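Local coordinates for benzyl alcohol dehydrogenase (Acinetobacter calcoaceticus, PDB 1F8F), which catalyses the NAD-dependent oxidation of benzyl alcohol to benzaldehyde, as a zinc-binding member of the alcohol dehydrogenase family built on a Rossmann fold, at residues 9-14 against 20-25; 70-75 against 146-151; 182-187 against 322-327; 349-354 against 366-371. One frame throughout, in Å; residues are numbered along the deposited sequence.

Contact 1. Residues 9-14 against 20-25; sequences AAVTPC and ELQALK
A9 and V11 pair with Q22 and E20 in a two-stranded antiparallel beta hairpin made of strands 5-11 and 20-26. A9 with Q22 is a hydrogen-bonded pair, A9 N lying 3.1 Å from Q22 O and Q22 N 3.1 Å from A9 O. V11 with E20 is the next such pair, with V11 N 3.0 Å from E20 O and only a weak return bond from E20 N to V11 O. The axes of the short segments 9-11 and 20-25 make an angle of 122°, consistent with a strong twist. Between these pairs A10 and L21 form a non-hydrogen-bonded pair, where L21 CD2 rests on A10 CB.

The Q22 side chain runs across V11 on the other face, nearly at a right angle to it. Its CB, 4.1 Å from A9 O, is still over the neighbouring backbone and touches V11 CG2 as well. CG carries on beside the same methyl, and CD then comes to 3.7 Å from V11 CG2. At the tip the branches divide: OE1 reaches 3.5 Å from V11 CG2, while NE2, near V11 CB and CG1, donates to E20 OE1 at 3.2 Å. That bond lies in the Q22 amide plane but meets the carboxylate from above, 45° out of its plane, and should limit rotation of both groups. With CG anti to the carbonyl carbon (chi1 -39°) and an extended chain beyond it, E20 runs obliquely to P13 and brings its OE2 to 3.2 Å from P13 CG.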
loop_
_atom_site.group_PDB
_atom_site.type_symbol
_atom_site.label_atom_id
_atom_site.label_comp_id
_atom_site.label_asym_id
_atom_site.label_seq_id
_atom_site.Cartn_x
_atom_site.Cartn_y
_atom_site.Cartn_z
ATOM N N ALA A 9 -37.976 -6.017 -27.255
ATOM C CA ALA A 9 -37.185 -5.278 -26.269
ATOM C C ALA A 9 -38.014 -4.154 -25.692
ATOM O O ALA A 9 -38.762 -3.595 -26.469
ATOM C CB ALA A 9 -35.926 -4.658 -26.869
ATOM N N ALA A 10 -37.810 -3.755 -24.470
ATOM C CA ALA A 10 -38.512 -2.651 -23.862
ATOM C C ALA A 10 -37.873 -1.321 -24.242
ATOM O O ALA A 10 -36.730 -1.048 -23.837
ATOM C CB ALA A 10 -38.487 -2.821 -22.337
ATOM N N VAL A 11 -38.588 -0.402 -24.878
ATOM C CA VAL A 11 -38.087 0.893 -25.292
ATOM C C VAL A 11 -38.515 2.049 -24.407
ATOM O O VAL A 11 -39.672 2.112 -23.958
ATOM C CB VAL A 11 -38.594 1.141 -26.734
ATOM C CG1 VAL A 11 -38.321 2.589 -27.139
ATOM C CG2 VAL A 11 -38.019 0.167 -27.752
ATOM N N THR A 12 -37.630 3.002 -24.118
ATOM C CA THR A 12 -37.975 4.184 -23.359
ATOM C C THR A 12 -38.093 5.342 -24.347
ATOM O O THR A 12 -37.090 5.956 -24.675
ATOM C CB THR A 12 -36.907 4.480 -22.307
ATOM O OG1 THR A 12 -36.862 3.481 -21.280
ATOM C CG2 THR A 12 -37.196 5.800 -21.628
ATOM N N PRO A 13 -39.285 5.645 -24.861
ATOM C CA PRO A 13 -39.492 6.629 -25.907
ATOM C C PRO A 13 -39.240 8.072 -25.594
ATOM O O PRO A 13 -38.916 8.732 -26.583
ATOM C CB PRO A 13 -40.925 6.403 -26.401
ATOM C CG PRO A 13 -41.159 4.979 -26.021
ATOM C CD PRO A 13 -40.563 4.925 -24.609
ATOM N N CYS A 14 -39.360 8.624 -24.402
ATOM C CA CYS A 14 -39.080 10.042 -24.214
ATOM C C CYS A 14 -38.900 10.373 -22.742
ATOM O O CYS A 14 -39.075 9.515 -21.870
ATOM C CB CYS A 14 -40.175 10.945 -24.791
ATOM S SG CYS A 14 -41.842 10.815 -24.073
ATOM N N GLU A 20 -42.335 0.230 -22.974
ATOM C CA GLU A 20 -43.326 -0.386 -23.845
ATOM C C GLU A 20 -42.598 -1.498 -24.623
ATOM O O GLU A 20 -41.470 -1.239 -25.066
ATOM C CB GLU A 20 -43.915 0.528 -24.912
ATOM C CG GLU A 20 -44.264 1.971 -24.705
ATOM C CD GLU A 20 -44.212 2.869 -25.935
ATOM O OE1 GLU A 20 -44.142 2.384 -27.099
ATOM O OE2 GLU A 20 -44.218 4.128 -25.758
ATOM N N LEU A 21 -43.203 -2.643 -24.838
ATOM C CA LEU A 21 -42.530 -3.720 -25.559
ATOM C C LEU A 21 -42.635 -3.505 -27.061
ATOM O O LEU A 21 -43.719 -3.119 -27.519
ATOM C CB LEU A 21 -43.111 -5.063 -25.096
ATOM C CG LEU A 21 -42.742 -5.509 -23.686
ATOM C CD1 LEU A 21 -43.216 -6.921 -23.369
ATOM C CD2 LEU A 21 -41.250 -5.370 -23.408
ATOM N N GLN A 22 -41.574 -3.659 -27.835
ATOM C CA GLN A 22 -41.592 -3.398 -29.268
ATOM C C GLN A 22 -40.889 -4.506 -30.031
ATOM O O GLN A 22 -40.131 -5.247 -29.408
ATOM C CB GLN A 22 -40.961 -2.041 -29.607
ATOM C CG GLN A 22 -41.742 -0.795 -29.325
ATOM C CD GLN A 22 -41.175 0.560 -29.642
ATOM O OE1 GLN A 22 -40.197 0.763 -30.378
ATOM N NE2 GLN A 22 -41.761 1.639 -29.110
ATOM N N ALA A 23 -41.147 -4.673 -31.326
ATOM C CA ALA A 23 -40.435 -5.692 -32.088
ATOM C C ALA A 23 -39.233 -5.044 -32.807
ATOM O O ALA A 23 -39.417 -4.024 -33.483
ATOM C CB ALA A 23 -41.310 -6.370 -33.129
ATOM N N LEU A 24 -38.041 -5.626 -32.606
ATOM C CA LEU A 24 -36.833 -5.076 -33.229
ATOM C C LEU A 24 -35.921 -6.160 -33.799
ATOM O O LEU A 24 -36.167 -7.379 -33.752
ATOM C CB LEU A 24 -36.102 -4.220 -32.220
ATOM C CG LEU A 24 -36.639 -3.090 -31.378
ATOM C CD1 LEU A 24 -35.524 -2.497 -30.492
ATOM C CD2 LEU A 24 -37.234 -1.890 -32.073
ATOM N N LYS A 25 -34.791 -5.744 -34.401
ATOM C CA LYS A 25 -33.842 -6.691 -34.961
ATOM C C LYS A 25 -32.389 -6.478 -34.502
ATOM O O LYS A 25 -31.897 -5.389 -34.339
ATOM C CB LYS A 25 -33.812 -6.733 -36.489
ATOM C CG LYS A 25 -34.957 -7.532 -37.087
ATOM C CD LYS A 25 -35.885 -6.612 -37.876
ATOM C CE LYS A 25 -35.666 -6.820 -39.365
ATOM N NZ LYS A 25 -34.746 -5.811 -39.981
#

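Contact 2. Residues 70-75 against 146-151; sequences IIEAIG and ATYALS
A single pair of side chains, E72 and Y148, makes the whole of this contact, while the backbones stay apart: even the nearest CA atoms, those of E72 and Y148, are 9.2 Å from each other. The phenol hydroxyl donates a weak hydrogen bond, Y148 OH lying 3.1 Å from E72 OE1. The carboxylate plane stands 85° to the ring plane, yet OE1 itself lies at the ring edge and in the plane of the ring. The approach is therefore edgewise, with neither ring face used by the glutamate.

The aliphatic part of E72 supports the same reading. Its CG is 3.7 Å from Y148 CE2, near the plane of the ring, and CD follows at 3.8 Å from CE2. CG stands anti to the backbone N and the chain then bends at chi2 (82°), which brings OE1 of the carboxylate to the hydroxyl.

The gap between the backbones has a topological cause. Strands 66-74 and 148-152 both pair antiparallel with strand 33-42 in the mixed sheet of the GroES-like part of the protein, so E72 and Y148 meet across that strand, E72 packing on L35 and Y148 on K37. Two residues of strand 66-74, E72 and A73, stand opposite the single residue L35, a classic beta bulge that locally breaks the strict alternation of the strand. K5 adds a positive charge nearby: its NZ forms a weak hydrogen bond with Y148 OH and a long, weak ion pair with E72 OE2, which would be expected to favour a charged carboxylate here.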
loop_
_atom_site.group_PDB
_atom_site.type_symbol
_atom_site.label_atom_id
_atom_site.label_comp_id
_atom_site.label_asym_id
_atom_site.label_seq_id
_atom_site.Cartn_x
_atom_site.Cartn_y
_atom_site.Cartn_z
ATOM N N ILE A 70 -27.187 -16.708 -21.781
ATOM C CA ILE A 70 -26.478 -17.839 -22.380
ATOM C C ILE A 70 -25.901 -17.415 -23.733
ATOM O O ILE A 70 -26.542 -16.761 -24.567
ATOM C CB ILE A 70 -27.444 -19.016 -22.681
ATOM C CG1 ILE A 70 -28.253 -19.419 -21.438
ATOM C CG2 ILE A 70 -26.748 -20.273 -23.187
ATOM C CD1 ILE A 70 -29.362 -20.406 -21.698
ATOM N N ILE A 71 -24.634 -17.748 -23.927
ATOM C CA ILE A 71 -24.042 -17.392 -25.232
ATOM C C ILE A 71 -24.613 -18.264 -26.351
ATOM O O ILE A 71 -24.499 -19.465 -26.340
ATOM C CB ILE A 71 -22.522 -17.467 -25.220
ATOM C CG1 ILE A 71 -21.917 -16.413 -24.263
ATOM C CG2 ILE A 71 -22.004 -17.210 -26.636
ATOM C CD1 ILE A 71 -20.466 -16.659 -23.951
ATOM N N GLU A 72 -25.061 -17.627 -27.387
ATOM C CA GLU A 72 -25.698 -17.986 -28.607
ATOM C C GLU A 72 -24.837 -17.829 -29.864
ATOM O O GLU A 72 -25.188 -18.325 -30.944
ATOM C CB GLU A 72 -26.860 -16.970 -28.774
ATOM C CG GLU A 72 -27.651 -16.988 -30.035
ATOM C CD GLU A 72 -28.769 -17.993 -30.207
ATOM O OE1 GLU A 72 -29.303 -18.635 -29.274
ATOM O OE2 GLU A 72 -29.151 -18.133 -31.389
ATOM N N ALA A 73 -23.799 -17.022 -29.779
ATOM C CA ALA A 73 -22.880 -16.756 -30.866
ATOM C C ALA A 73 -21.726 -15.828 -30.423
ATOM O O ALA A 73 -21.963 -14.849 -29.720
ATOM C CB ALA A 73 -23.609 -16.167 -32.068
ATOM N N ILE A 74 -20.508 -16.196 -30.812
ATOM C CA ILE A 74 -19.304 -15.446 -30.505
ATOM C C ILE A 74 -18.708 -14.866 -31.777
ATOM O O ILE A 74 -18.966 -15.455 -32.812
ATOM C CB ILE A 74 -18.195 -16.323 -29.896
ATOM C CG1 ILE A 74 -17.937 -17.531 -30.798
ATOM C CG2 ILE A 74 -18.552 -16.724 -28.480
ATOM C CD1 ILE A 74 -16.854 -18.442 -30.260
ATOM N N GLY A 75 -17.984 -13.780 -31.790
ATOM C CA GLY A 75 -17.352 -13.290 -33.018
ATOM C C GLY A 75 -16.093 -14.144 -33.256
ATOM O O GLY A 75 -15.701 -15.030 -32.490
ATOM N N ALA A 146 -34.003 -6.883 -23.101
ATOM C CA ALA A 146 -34.377 -7.615 -24.257
ATOM C C ALA A 146 -34.023 -9.107 -24.245
ATOM O O ALA A 146 -33.185 -9.649 -23.552
ATOM C CB ALA A 146 -33.776 -7.082 -25.561
ATOM N N THR A 147 -34.723 -9.804 -25.180
ATOM C CA THR A 147 -34.525 -11.225 -25.322
ATOM C C THR A 147 -33.127 -11.443 -25.871
ATOM O O THR A 147 -32.693 -12.586 -25.777
ATOM C CB THR A 147 -35.555 -11.940 -26.237
ATOM O OG1 THR A 147 -35.584 -11.297 -27.522
ATOM C CG2 THR A 147 -36.969 -11.930 -25.660
ATOM N N TYR A 148 -32.515 -10.538 -26.616
ATOM C CA TYR A 148 -31.172 -10.790 -27.124
ATOM C C TYR A 148 -30.308 -9.549 -26.901
ATOM O O TYR A 148 -30.799 -8.428 -26.980
ATOM C CB TYR A 148 -31.180 -11.211 -28.610
ATOM C CG TYR A 148 -31.435 -12.713 -28.708
ATOM C CD1 TYR A 148 -32.727 -13.273 -28.760
ATOM C CD2 TYR A 148 -30.350 -13.569 -28.768
ATOM C CE1 TYR A 148 -32.869 -14.641 -28.836
ATOM C CE2 TYR A 148 -30.502 -14.924 -28.853
ATOM C CZ TYR A 148 -31.779 -15.465 -28.881
ATOM O OH TYR A 148 -31.860 -16.846 -28.949
ATOM N N ALA A 149 -29.033 -9.780 -26.526
ATOM C CA ALA A 149 -28.121 -8.686 -26.312
ATOM C C ALA A 149 -26.762 -8.940 -26.971
ATOM O O ALA A 149 -26.229 -10.061 -26.988
ATOM C CB ALA A 149 -27.860 -8.484 -24.803
ATOM N N LEU A 150 -26.179 -7.841 -27.443
ATOM C CA LEU A 150 -24.820 -7.913 -27.962
ATOM C C LEU A 150 -23.855 -7.214 -26.993
ATOM O O LEU A 150 -23.985 -6.009 -26.713
ATOM C CB LEU A 150 -24.794 -7.194 -29.310
ATOM C CG LEU A 150 -23.518 -7.393 -30.136
ATOM C CD1 LEU A 150 -23.603 -8.699 -30.899
ATOM C CD2 LEU A 150 -23.272 -6.205 -31.062
ATOM N N SER A 151 -22.835 -7.926 -26.539
ATOM C CA SER A 151 -21.870 -7.296 -25.628
ATOM C C SER A 151 -20.465 -7.407 -26.188
ATOM O O SER A 151 -20.340 -7.837 -27.350
ATOM C CB SER A 151 -22.044 -7.984 -24.261
ATOM O OG SER A 151 -21.886 -9.396 -24.500
#

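Contact 3. Residues 182-187 against 322-327; sequences CINALK and KKFIPE
This is a small helix-to-helix side-chain contact, in which N184 and I183 of helix 174-186 meet F324 of helix 321-333 with no direct hydrogen bond between them. The backbones are well separated, the closest CA atoms being those of N184 and F324 at 9.2 Å, so the aromatic ring has to span the gap. With CG anti to the backbone N (chi1 -162°), F324 points its ring at the other helix.

N184 ND2 sits 3.8 Å above the plane of the F324 ring and over its centre, and the amide plane is turned 68° from the ring plane. The amide thus directs its nitrogen at the ring face instead of lying flat on it, a placement consistent with an amino-aromatic contact; the same ND2 also gives a weak hydrogen bond to G317 O. I183 CD1 meets the ring at its edge, 4.1 Å from F324 CZ, and I183 CG2 lies 4.1 Å from F324 CE1.

In the fold, helix 174-186 precedes strand 193-197 of the parallel Rossmann sheet, and helix 321-333 follows strand 310-313, an edge strand of that sheet within the chain; F324 therefore ties together helices at the entry to and exit from the nucleotide-binding fold. A water links the helices, donating to E327 OE1 at 2.8 Å and only weakly to N184 OD1 at 3.5 Å. E327 OE1 also lies at the F324 ring edge, in its plane. Neighbouring subunits also reach these helices: I183 packs on P190 and E327 on A191 of the third subunit, and K322 on N101 and K323 on T102 of the second.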
loop_
_atom_site.group_PDB
_atom_site.type_symbol
_atom_site.label_atom_id
_atom_site.label_comp_id
_atom_site.label_asym_id
_atom_site.label_seq_id
_atom_site.Cartn_x
_atom_site.Cartn_y
_atom_site.Cartn_z
ATOM N N CYS A 182 -16.357 -1.699 -0.279
ATOM C CA CYS A 182 -15.718 -2.204 0.951
ATOM C C CYS A 182 -14.485 -3.037 0.679
ATOM O O CYS A 182 -13.410 -2.844 1.285
ATOM C CB CYS A 182 -16.807 -3.030 1.595
ATOM S SG CYS A 182 -17.871 -2.273 2.810
ATOM N N ILE A 183 -14.546 -4.013 -0.219
ATOM C CA ILE A 183 -13.416 -4.933 -0.417
ATOM C C ILE A 183 -12.291 -4.290 -1.213
ATOM O O ILE A 183 -11.130 -4.476 -0.796
ATOM C CB ILE A 183 -13.831 -6.287 -1.037
ATOM C CG1 ILE A 183 -14.612 -7.148 -0.003
ATOM C CG2 ILE A 183 -12.638 -7.134 -1.507
ATOM C CD1 ILE A 183 -15.555 -8.189 -0.566
ATOM N N ASN A 184 -12.529 -3.650 -2.349
ATOM C CA ASN A 184 -11.447 -3.138 -3.180
ATOM C C ASN A 184 -11.063 -1.703 -2.884
ATOM O O ASN A 184 -9.882 -1.375 -3.009
ATOM C CB ASN A 184 -11.768 -3.205 -4.680
ATOM C CG ASN A 184 -12.220 -4.568 -5.136
ATOM O OD1 ASN A 184 -11.591 -5.540 -4.765
ATOM N ND2 ASN A 184 -13.329 -4.683 -5.905
ATOM N N ALA A 185 -12.075 -0.881 -2.560
ATOM C CA ALA A 185 -11.769 0.554 -2.468
ATOM C C ALA A 185 -11.404 0.946 -1.052
ATOM O O ALA A 185 -10.300 1.411 -0.810
ATOM C CB ALA A 185 -12.912 1.422 -2.992
ATOM N N LEU A 186 -12.311 0.735 -0.119
ATOM C CA LEU A 186 -11.994 1.140 1.259
ATOM C C LEU A 186 -10.875 0.346 1.906
ATOM O O LEU A 186 -10.189 0.585 2.873
ATOM C CB LEU A 186 -13.285 1.044 2.097
ATOM C CG LEU A 186 -14.332 2.120 1.752
ATOM C CD1 LEU A 186 -15.623 1.741 2.510
ATOM C CD2 LEU A 186 -13.819 3.518 2.025
ATOM N N LYS A 187 -11.032 -0.966 1.722
ATOM C CA LYS A 187 -10.463 -2.160 2.272
ATOM C C LYS A 187 -10.728 -2.345 3.783
ATOM O O LYS A 187 -9.724 -2.344 4.529
ATOM C CB LYS A 187 -8.978 -2.382 2.074
ATOM C CG LYS A 187 -8.421 -2.346 0.673
ATOM C CD LYS A 187 -6.899 -2.183 0.742
ATOM C CE LYS A 187 -6.326 -1.725 -0.558
ATOM N NZ LYS A 187 -6.752 -2.418 -1.803
ATOM N N LYS A 322 -13.971 -9.183 -14.228
ATOM C CA LYS A 322 -13.576 -10.477 -14.702
ATOM C C LYS A 322 -12.933 -11.315 -13.577
ATOM O O LYS A 322 -13.059 -12.540 -13.586
ATOM C CB LYS A 322 -12.546 -10.372 -15.845
ATOM C CG LYS A 322 -13.114 -10.132 -17.232
ATOM C CD LYS A 322 -13.160 -11.428 -18.098
ATOM C CE LYS A 322 -14.324 -11.113 -19.074
ATOM N NZ LYS A 322 -14.544 -12.124 -20.144
ATOM N N LYS A 323 -12.350 -10.633 -12.594
ATOM C CA LYS A 323 -11.822 -11.227 -11.401
ATOM C C LYS A 323 -12.806 -11.238 -10.220
ATOM O O LYS A 323 -13.042 -12.271 -9.610
ATOM C CB LYS A 323 -10.558 -10.470 -10.920
ATOM C CG LYS A 323 -9.797 -11.263 -9.877
ATOM C CD LYS A 323 -8.818 -10.382 -9.072
ATOM C CE LYS A 323 -8.009 -11.317 -8.146
ATOM N NZ LYS A 323 -7.003 -10.543 -7.392
ATOM N N PHE A 324 -13.388 -10.103 -9.848
ATOM C CA PHE A 324 -14.286 -9.910 -8.725
ATOM C C PHE A 324 -15.651 -10.591 -8.817
ATOM O O PHE A 324 -16.155 -11.053 -7.772
ATOM C CB PHE A 324 -14.478 -8.386 -8.473
ATOM C CG PHE A 324 -15.016 -8.063 -7.096
ATOM C CD1 PHE A 324 -14.447 -8.567 -5.942
ATOM C CD2 PHE A 324 -16.128 -7.240 -6.917
ATOM C CE1 PHE A 324 -14.951 -8.262 -4.678
ATOM C CE2 PHE A 324 -16.619 -6.918 -5.679
ATOM C CZ PHE A 324 -16.035 -7.423 -4.518
ATOM N N ILE A 325 -16.305 -10.590 -9.986
ATOM C CA ILE A 325 -17.631 -11.188 -10.126
ATOM C C ILE A 325 -17.618 -12.651 -9.743
ATOM O O ILE A 325 -18.431 -13.054 -8.910
ATOM C CB ILE A 325 -18.356 -10.915 -11.445
ATOM C CG1 ILE A 325 -19.004 -9.504 -11.327
ATOM C CG2 ILE A 325 -19.461 -11.940 -11.784
ATOM C CD1 ILE A 325 -19.377 -9.072 -12.731
ATOM N N PRO A 326 -16.739 -13.456 -10.331
ATOM C CA PRO A 326 -16.605 -14.841 -9.896
ATOM C C PRO A 326 -16.270 -14.943 -8.414
ATOM O O PRO A 326 -16.686 -15.936 -7.785
ATOM C CB PRO A 326 -15.507 -15.437 -10.801
ATOM C CG PRO A 326 -15.457 -14.488 -11.956
ATOM C CD PRO A 326 -15.842 -13.125 -11.449
ATOM N N GLU A 327 -15.507 -14.021 -7.787
ATOM C CA GLU A 327 -15.236 -14.140 -6.371
ATOM C C GLU A 327 -16.550 -13.987 -5.569
ATOM O O GLU A 327 -16.831 -14.745 -4.632
ATOM C CB GLU A 327 -14.166 -13.162 -5.849
ATOM C CG GLU A 327 -12.732 -13.476 -6.259
ATOM C CD GLU A 327 -11.775 -12.330 -6.106
ATOM O OE1 GLU A 327 -12.087 -11.158 -5.847
ATOM O OE2 GLU A 327 -10.549 -12.573 -6.246
HETATM O O HOH W 1 -10.955 -8.600 -6.276
#

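Contact 4. Residues 349-354 against 366-371; sequences DEINQA and PIIKIA
I351 lies over I368 and A354 over P366, with CA-CA distances of 6.6 Å for I351 and I368 and 6.1 Å for A354 and P366. One step of three residues along the helix thus matches a step of two along the strand, and the two run in opposing senses. The helix starts here: E350 occupies its N-cap position, and A354 N bonds to E350 O at 3.1 Å, closing the first turn. No hydrogen bond passes between the segments, and the side chains that meet are all apolar.

I351 and I368 meet through their ethyl branches, CG1 of I351 lying 3.8 Å from CG1 of I368 and 4.1 Å from its CD1. I351 CG1 is anti to the backbone N (chi1 -168°), which leaves CG2 in the crowded position between N and the carbonyl carbon. In I368 chi2 is 99°, off a staggered value, and the terminal methyl stays beside I351 CG1.

The two segments are the helix and second strand of a beta-alpha-beta crossover, in which helix 351-360 connects the parallel strands 343-347 and 365-369. Y346, on the first of these strands, packs against both A354 and P366, while F145 and F348 border I368. At the second point of contact A354 CB touches P366 CB at 4.0 Å, and P366 CG lies 4.0 Å from A354 O. The P366 side chain is about 7 Å from a bound NAD, so this end of the strand lies near the cofactor, and the backbone of P366 is hydrogen-bonded to M43.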
loop_
_atom_site.group_PDB
_atom_site.type_symbol
_atom_site.label_atom_id
_atom_site.label_comp_id
_atom_site.label_asym_id
_atom_site.label_seq_id
_atom_site.Cartn_x
_atom_site.Cartn_y
_atom_site.Cartn_z
ATOM N N ASP A 349 -43.767 -8.172 -18.763
ATOM C CA ASP A 349 -44.871 -7.240 -18.914
ATOM C C ASP A 349 -45.176 -6.541 -17.603
ATOM O O ASP A 349 -46.154 -5.783 -17.578
ATOM C CB ASP A 349 -46.100 -7.912 -19.540
ATOM C CG ASP A 349 -46.730 -8.993 -18.705
ATOM O OD1 ASP A 349 -46.552 -9.098 -17.469
ATOM O OD2 ASP A 349 -47.474 -9.843 -19.261
ATOM N N GLU A 350 -44.422 -6.705 -16.512
ATOM C CA GLU A 350 -44.653 -5.946 -15.293
ATOM C C GLU A 350 -43.489 -4.988 -15.008
ATOM O O GLU A 350 -43.369 -4.374 -13.944
ATOM C CB GLU A 350 -44.885 -6.842 -14.084
ATOM C CG GLU A 350 -45.906 -7.960 -14.250
ATOM C CD GLU A 350 -45.860 -9.027 -13.177
ATOM O OE1 GLU A 350 -44.782 -9.445 -12.697
ATOM O OE2 GLU A 350 -46.970 -9.465 -12.762
ATOM N N ILE A 351 -42.646 -4.731 -15.988
ATOM C CA ILE A 351 -41.451 -3.903 -15.862
ATOM C C ILE A 351 -41.761 -2.508 -15.359
ATOM O O ILE A 351 -41.041 -2.107 -14.424
ATOM C CB ILE A 351 -40.614 -3.969 -17.147
ATOM C CG1 ILE A 351 -39.223 -3.348 -16.890
ATOM C CG2 ILE A 351 -41.344 -3.235 -18.275
ATOM C CD1 ILE A 351 -38.366 -3.176 -18.129
ATOM N N ASN A 352 -42.794 -1.791 -15.760
ATOM C CA ASN A 352 -43.199 -0.513 -15.179
ATOM C C ASN A 352 -43.554 -0.517 -13.693
ATOM O O ASN A 352 -43.402 0.489 -12.997
ATOM C CB ASN A 352 -44.454 0.042 -15.888
ATOM C CG ASN A 352 -43.965 0.585 -17.222
ATOM O OD1 ASN A 352 -43.137 1.526 -17.195
ATOM N ND2 ASN A 352 -44.470 -0.098 -18.249
ATOM N N GLN A 353 -44.073 -1.625 -13.178
ATOM C CA GLN A 353 -44.386 -1.852 -11.789
ATOM C C GLN A 353 -43.103 -2.136 -10.984
ATOM O O GLN A 353 -43.009 -1.794 -9.821
ATOM C CB GLN A 353 -45.281 -3.079 -11.554
ATOM C CG GLN A 353 -45.640 -3.226 -10.073
ATOM C CD GLN A 353 -46.807 -2.347 -9.688
ATOM O OE1 GLN A 353 -47.826 -2.505 -10.362
ATOM N NE2 GLN A 353 -46.683 -1.514 -8.668
ATOM N N ALA A 354 -42.113 -2.711 -11.669
ATOM C CA ALA A 354 -40.841 -2.943 -10.983
ATOM C C ALA A 354 -40.214 -1.574 -10.669
ATOM O O ALA A 354 -39.730 -1.400 -9.542
ATOM C CB ALA A 354 -39.948 -3.872 -11.772
ATOM N N PRO A 366 -35.215 -5.476 -7.916
ATOM C CA PRO A 366 -36.051 -6.181 -8.922
ATOM C C PRO A 366 -35.225 -6.879 -9.975
ATOM O O PRO A 366 -34.100 -6.464 -10.312
ATOM C CB PRO A 366 -36.907 -5.088 -9.518
ATOM C CG PRO A 366 -36.573 -3.774 -8.841
ATOM C CD PRO A 366 -35.265 -3.996 -8.099
ATOM N N ILE A 367 -35.688 -7.971 -10.560
ATOM C CA ILE A 367 -35.126 -8.778 -11.627
ATOM C C ILE A 367 -36.210 -9.131 -12.649
ATOM O O ILE A 367 -37.293 -9.619 -12.304
ATOM C CB ILE A 367 -34.406 -10.057 -11.229
ATOM C CG1 ILE A 367 -33.287 -9.806 -10.200
ATOM C CG2 ILE A 367 -33.772 -10.664 -12.498
ATOM C CD1 ILE A 367 -32.379 -10.976 -9.872
ATOM N N ILE A 368 -36.121 -8.507 -13.826
ATOM C CA ILE A 368 -37.081 -8.712 -14.907
ATOM C C ILE A 368 -36.776 -10.050 -15.559
ATOM O O ILE A 368 -35.728 -10.226 -16.216
ATOM C CB ILE A 368 -37.058 -7.522 -15.917
ATOM C CG1 ILE A 368 -37.237 -6.193 -15.238
ATOM C CG2 ILE A 368 -38.228 -7.662 -16.920
ATOM C CD1 ILE A 368 -36.147 -5.245 -14.871
ATOM N N LYS A 369 -37.636 -11.042 -15.381
ATOM C CA LYS A 369 -37.523 -12.340 -16.060
ATOM C C LYS A 369 -37.969 -12.177 -17.521
ATOM O O LYS A 369 -39.053 -11.652 -17.724
ATOM C CB LYS A 369 -38.337 -13.471 -15.484
ATOM C CG LYS A 369 -37.794 -14.137 -14.240
ATOM C CD LYS A 369 -38.734 -15.326 -13.902
ATOM C CE LYS A 369 -38.541 -15.695 -12.437
ATOM N NZ LYS A 369 -38.737 -17.156 -12.196
ATOM N N ILE A 370 -37.106 -12.531 -18.442
ATOM C CA ILE A 370 -37.257 -12.326 -19.865
ATOM C C ILE A 370 -37.416 -13.592 -20.700
ATOM O O ILE A 370 -38.427 -13.692 -21.384
ATOM C CB ILE A 370 -36.061 -11.477 -20.328
ATOM C CG1 ILE A 370 -36.214 -10.073 -19.730
ATOM C CG2 ILE A 370 -35.987 -11.419 -21.850
ATOM C CD1 ILE A 370 -35.034 -9.138 -19.882
ATOM N N ALA A 371 -36.521 -14.568 -20.590
ATOM C CA ALA A 371 -36.661 -15.869 -21.209
ATOM C C ALA A 371 -37.765 -16.655 -20.473
ATOM O O ALA A 371 -38.100 -16.270 -19.314
ATOM C CB ALA A 371 -35.403 -16.721 -21.088
ATOM O OXT ALA A 371 -38.222 -17.686 -21.014
#

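Overall arrangement
The four contacts follow one another along the chain, each closing before the next opens. Contacts 1, 2 and 4 form a continuous cluster on one side: the centres of contacts 1 and 4 are 14 Å apart, and A10 packs on I351 there, while A9 meets A146 to join contact 1 to contact 2. Contacts 2 and 4 reach the same mixed sheet, and I370 packs on A146 and T147. The C-terminal strand 365-369 therefore returns to the part of the fold built largely from residues before about 160. Contact 3 stands apart, 34 Å from contact 1 between centres, beside the parallel Rossmann sheet and at subunit interfaces, consistent with the two-domain plan of this dehydrogenase family.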